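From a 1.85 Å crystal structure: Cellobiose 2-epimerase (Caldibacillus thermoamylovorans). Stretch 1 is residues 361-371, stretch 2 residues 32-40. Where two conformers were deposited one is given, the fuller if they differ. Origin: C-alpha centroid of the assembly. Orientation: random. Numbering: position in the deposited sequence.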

# COMPACT_ATOMS: atom_id res chain seq x y z
N GLN A 361 14.07 19.08 -8.44
CA GLN A 361 12.84 19.86 -8.39
C GLN A 361 11.63 18.95 -8.18
O GLN A 361 11.54 17.87 -8.77
CB GLN A 361 12.55 20.68 -9.65
CG GLN A 361 13.64 21.67 -10.03
CD GLN A 361 13.55 23.01 -9.33
OE1 GLN A 361 13.52 24.06 -9.98
NE2 GLN A 361 13.51 23.00 -8.01
N PRO A 362 10.62 19.44 -7.43
CA PRO A 362 9.36 18.71 -7.26
C PRO A 362 8.62 18.49 -8.58
O PRO A 362 8.49 19.40 -9.40
CB PRO A 362 8.54 19.54 -6.27
CG PRO A 362 9.53 20.54 -5.66
CD PRO A 362 10.68 20.68 -6.64
N THR A 363 8.07 17.28 -8.77
CA THR A 363 7.20 17.00 -9.89
C THR A 363 5.87 17.69 -9.61
O THR A 363 5.34 17.59 -8.50
CB THR A 363 7.03 15.49 -10.05
OG1 THR A 363 8.30 14.84 -9.99
CG2 THR A 363 6.27 15.13 -11.31
N LYS A 364 5.28 18.31 -10.62
CA LYS A 364 4.10 19.15 -10.42
C LYS A 364 2.85 18.30 -10.54
O LYS A 364 2.10 18.39 -11.50
CB LYS A 364 4.05 20.33 -11.40
CG LYS A 364 5.14 21.33 -11.14
CD LYS A 364 5.05 22.54 -12.06
CE LYS A 364 5.95 23.65 -11.63
NZ LYS A 364 7.31 23.17 -11.47
N ARG A 365 2.68 17.43 -9.55
CA ARG A 365 1.61 16.46 -9.49
C ARG A 365 0.88 16.71 -8.19
O ARG A 365 1.45 17.33 -7.30
CB ARG A 365 2.18 15.04 -9.40
CG ARG A 365 2.71 14.50 -10.72
CD ARG A 365 2.60 13.01 -10.76
NE ARG A 365 1.18 12.64 -10.73
CZ ARG A 365 0.74 11.43 -10.99
NH1 ARG A 365 1.60 10.52 -11.42
NH2 ARG A 365 -0.54 11.14 -10.84
N GLU A 366 -0.35 16.21 -8.10
CA GLU A 366 -1.20 16.44 -6.94
C GLU A 366 -0.55 15.90 -5.65
O GLU A 366 0.18 14.91 -5.65
CB GLU A 366 -2.58 15.85 -7.18
CG GLU A 366 -2.67 14.33 -7.09
CD GLU A 366 -2.43 13.61 -8.40
OE1 GLU A 366 -1.75 14.14 -9.30
OE2 GLU A 366 -3.00 12.51 -8.54
N ILE A 367 -0.89 16.54 -4.53
CA ILE A 367 -0.40 16.19 -3.21
C ILE A 367 -1.35 15.21 -2.55
O ILE A 367 -0.97 14.46 -1.67
CB ILE A 367 -0.26 17.45 -2.32
CG1 ILE A 367 0.55 18.49 -2.98
CG2 ILE A 367 0.30 17.10 -0.95
CD1 ILE A 367 1.83 17.98 -3.61
N ALA A 368 -2.62 15.27 -2.93
CA ALA A 368 -3.61 14.38 -2.39
C ALA A 368 -4.62 14.08 -3.49
O ALA A 368 -5.05 14.99 -4.21
CB ALA A 368 -4.28 14.98 -1.18
N GLY A 369 -5.00 12.81 -3.57
CA GLY A 369 -6.01 12.38 -4.50
C GLY A 369 -6.15 10.86 -4.55
O GLY A 369 -5.62 10.17 -3.68
N PRO A 370 -6.84 10.33 -5.56
CA PRO A 370 -7.16 8.91 -5.61
C PRO A 370 -5.94 8.01 -5.44
O PRO A 370 -6.10 6.91 -4.94
CB PRO A 370 -7.82 8.74 -6.98
CG PRO A 370 -8.43 10.10 -7.24
CD PRO A 370 -7.36 11.06 -6.73
N TRP A 371 -4.76 8.46 -5.89
CA TRP A 371 -3.58 7.63 -5.86
C TRP A 371 -2.51 8.18 -4.93
O TRP A 371 -1.40 7.65 -4.91
CB TRP A 371 -3.03 7.42 -7.28
CG TRP A 371 -4.00 6.61 -8.09
CD1 TRP A 371 -4.75 7.04 -9.14
CD2 TRP A 371 -4.44 5.26 -7.78
NE1 TRP A 371 -5.58 6.04 -9.55
CE2 TRP A 371 -5.42 4.94 -8.74
CE3 TRP A 371 -4.09 4.30 -6.82
CZ2 TRP A 371 -6.07 3.70 -8.75
CZ3 TRP A 371 -4.74 3.08 -6.82
CH2 TRP A 371 -5.72 2.79 -7.77
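Stretch 2 32-40: YGLVDYDLH

A single backbone oxygen, Val35 O, accepts hydrogen bonds from two successive amides of stretch 1: Ile367 N at 2.9 Å and Ala368 N at 3.2 Å from Val35 O. The fork is possible because Ile367, at phi/psi -92/-28, breaks the extended run of its stretch and turns its N-H to the same side as that of Ala368. The return bond, Val35 N to Ala368 O, is 2.8 Å long and nearly straight, with an N-H...O angle of 164°. This bond and the one from Ala368 N to Val35 O make Ala368 and Val35 an antiparallel hydrogen-bonded pair, CA to CA 4.8 Å, the single bridge between the two stretches, with Ile367 N as an extra donor.

Stretch 2 therefore runs against stretch 1: Leu34 lies by Gly369, with their CA atoms 4.3 Å apart, and Asp36 by Glu366, CA to CA 4.0 Å. Beyond the bridge, backbone carbons approach carbonyl oxygens. Leu34 CA comes to 3.2 Å from Ala368 O, and Gly369 CA to 3.1 Å from Gly33 O, both as CA-H...O contacts. Gly369 is fully extended, at phi/psi 172/-166, and has no side chain; an ideal CB there would lie 3.2 Å from Leu34 CD1 and would clash with Pro370 CD. Pro370 ends the contact, its CD 3.7 Å from Gly33 O.

Around the bridge the side chains meet at van der Waals distance. Ala368 CB is 3.8 Å from Val35 CG2, and Ile367 CG1 is 4.0 Å from Leu39 CD2. Glu366 CB lies 3.8 Å from Leu34 CD1, while the end of the Glu366 side chain leads away from stretch 2 and forms a salt bridge within stretch 1, Arg365 NE to Glu366 OE1 at 3.6 Å.

After Val35 the chain leaves the bridge and enters a type I turn from Asp36 to Leu39, closed by Leu39 N to Asp36 O at 2.8 Å. Tyr37, with chi1 in the t well, lays its side chain along Pro362 to Arg365; 140 Å² of this residue is covered, the largest share of any in the contact. Lys364 CA sits over one face of the ring, 3.9 Å from the centroid of Tyr37 and 21° off the normal, a CH-pi contact, and Lys364 CG lies 3.7 Å from Tyr37 CE2. At the ring edge are Arg365 O, 3.4 Å from Tyr37 CB, and Pro362 CB, 3.7 Å from Tyr37 OH. In all, 551 Å² is buried between the stretches, summed over both sides.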

# COMPACT_ATOMS: atom_id res chain seq x y z
N TYR A 32 -11.88 15.32 1.23
CA TYR A 32 -11.88 15.97 -0.07
C TYR A 32 -10.93 15.21 -1.01
O TYR A 32 -9.85 14.77 -0.60
CB TYR A 32 -11.47 17.44 0.01
CG TYR A 32 -12.31 18.31 0.95
CD1 TYR A 32 -13.70 18.35 0.85
CD2 TYR A 32 -11.72 19.06 1.96
CE1 TYR A 32 -14.46 19.15 1.68
CE2 TYR A 32 -12.47 19.84 2.82
CZ TYR A 32 -13.85 19.89 2.67
OH TYR A 32 -14.62 20.65 3.49
N GLY A 33 -11.33 15.11 -2.27
CA GLY A 33 -10.81 14.08 -3.16
C GLY A 33 -9.51 14.47 -3.88
O GLY A 33 -8.87 13.60 -4.46
N LEU A 34 -9.13 15.75 -3.86
CA LEU A 34 -7.99 16.25 -4.62
C LEU A 34 -7.44 17.51 -3.96
O LEU A 34 -8.21 18.42 -3.64
CB LEU A 34 -8.38 16.59 -6.06
CG LEU A 34 -7.25 16.90 -7.04
CD1 LEU A 34 -6.42 15.66 -7.32
CD2 LEU A 34 -7.82 17.43 -8.35
N VAL A 35 -6.10 17.52 -3.78
CA VAL A 35 -5.32 18.72 -3.56
C VAL A 35 -4.26 18.75 -4.65
O VAL A 35 -3.42 17.86 -4.70
CB VAL A 35 -4.69 18.73 -2.17
CG1 VAL A 35 -3.84 19.98 -1.97
CG2 VAL A 35 -5.71 18.55 -1.06
N ASP A 36 -4.30 19.76 -5.52
CA ASP A 36 -3.38 19.83 -6.64
C ASP A 36 -2.03 20.32 -6.14
O ASP A 36 -1.90 20.69 -4.97
CB ASP A 36 -3.95 20.63 -7.80
CG ASP A 36 -4.43 22.03 -7.43
OD1 ASP A 36 -3.77 22.67 -6.58
OD2 ASP A 36 -5.46 22.46 -8.00
N TYR A 37 -1.03 20.26 -7.03
CA TYR A 37 0.34 20.66 -6.73
C TYR A 37 0.38 22.07 -6.13
O TYR A 37 1.23 22.35 -5.29
CB TYR A 37 1.16 20.69 -8.02
CG TYR A 37 2.57 21.19 -7.76
CD1 TYR A 37 3.46 20.41 -7.03
CD2 TYR A 37 2.99 22.45 -8.18
CE1 TYR A 37 4.75 20.83 -6.79
CE2 TYR A 37 4.28 22.90 -7.90
CZ TYR A 37 5.16 22.09 -7.21
OH TYR A 37 6.44 22.50 -6.94
N ASP A 38 -0.52 22.95 -6.59
CA ASP A 38 -0.49 24.34 -6.14
C ASP A 38 -1.34 24.52 -4.88
O ASP A 38 -1.60 25.66 -4.49
CB ASP A 38 -0.87 25.26 -7.29
CG ASP A 38 -2.26 25.04 -7.86
OD1 ASP A 38 -3.06 24.33 -7.21
OD2 ASP A 38 -2.53 25.58 -8.95
N LEU A 39 -1.77 23.42 -4.24
CA LEU A 39 -2.41 23.44 -2.93
C LEU A 39 -3.85 23.96 -2.97
O LEU A 39 -4.44 24.14 -1.90
CB LEU A 39 -1.58 24.14 -1.86
CG LEU A 39 -0.14 23.65 -1.70
CD1 LEU A 39 0.54 24.46 -0.61
CD2 LEU A 39 -0.08 22.13 -1.41
N HIS A 40 -4.47 24.10 -4.16
CA HIS A 40 -5.93 24.21 -4.21
C HIS A 40 -6.61 22.90 -3.80
O HIS A 40 -6.28 21.82 -4.29
CB HIS A 40 -6.46 24.62 -5.58
CG HIS A 40 -6.09 26.01 -5.93
ND1 HIS A 40 -5.20 26.34 -6.93
CD2 HIS A 40 -6.52 27.18 -5.41
CE1 HIS A 40 -5.08 27.65 -6.97
NE2 HIS A 40 -5.86 28.17 -6.06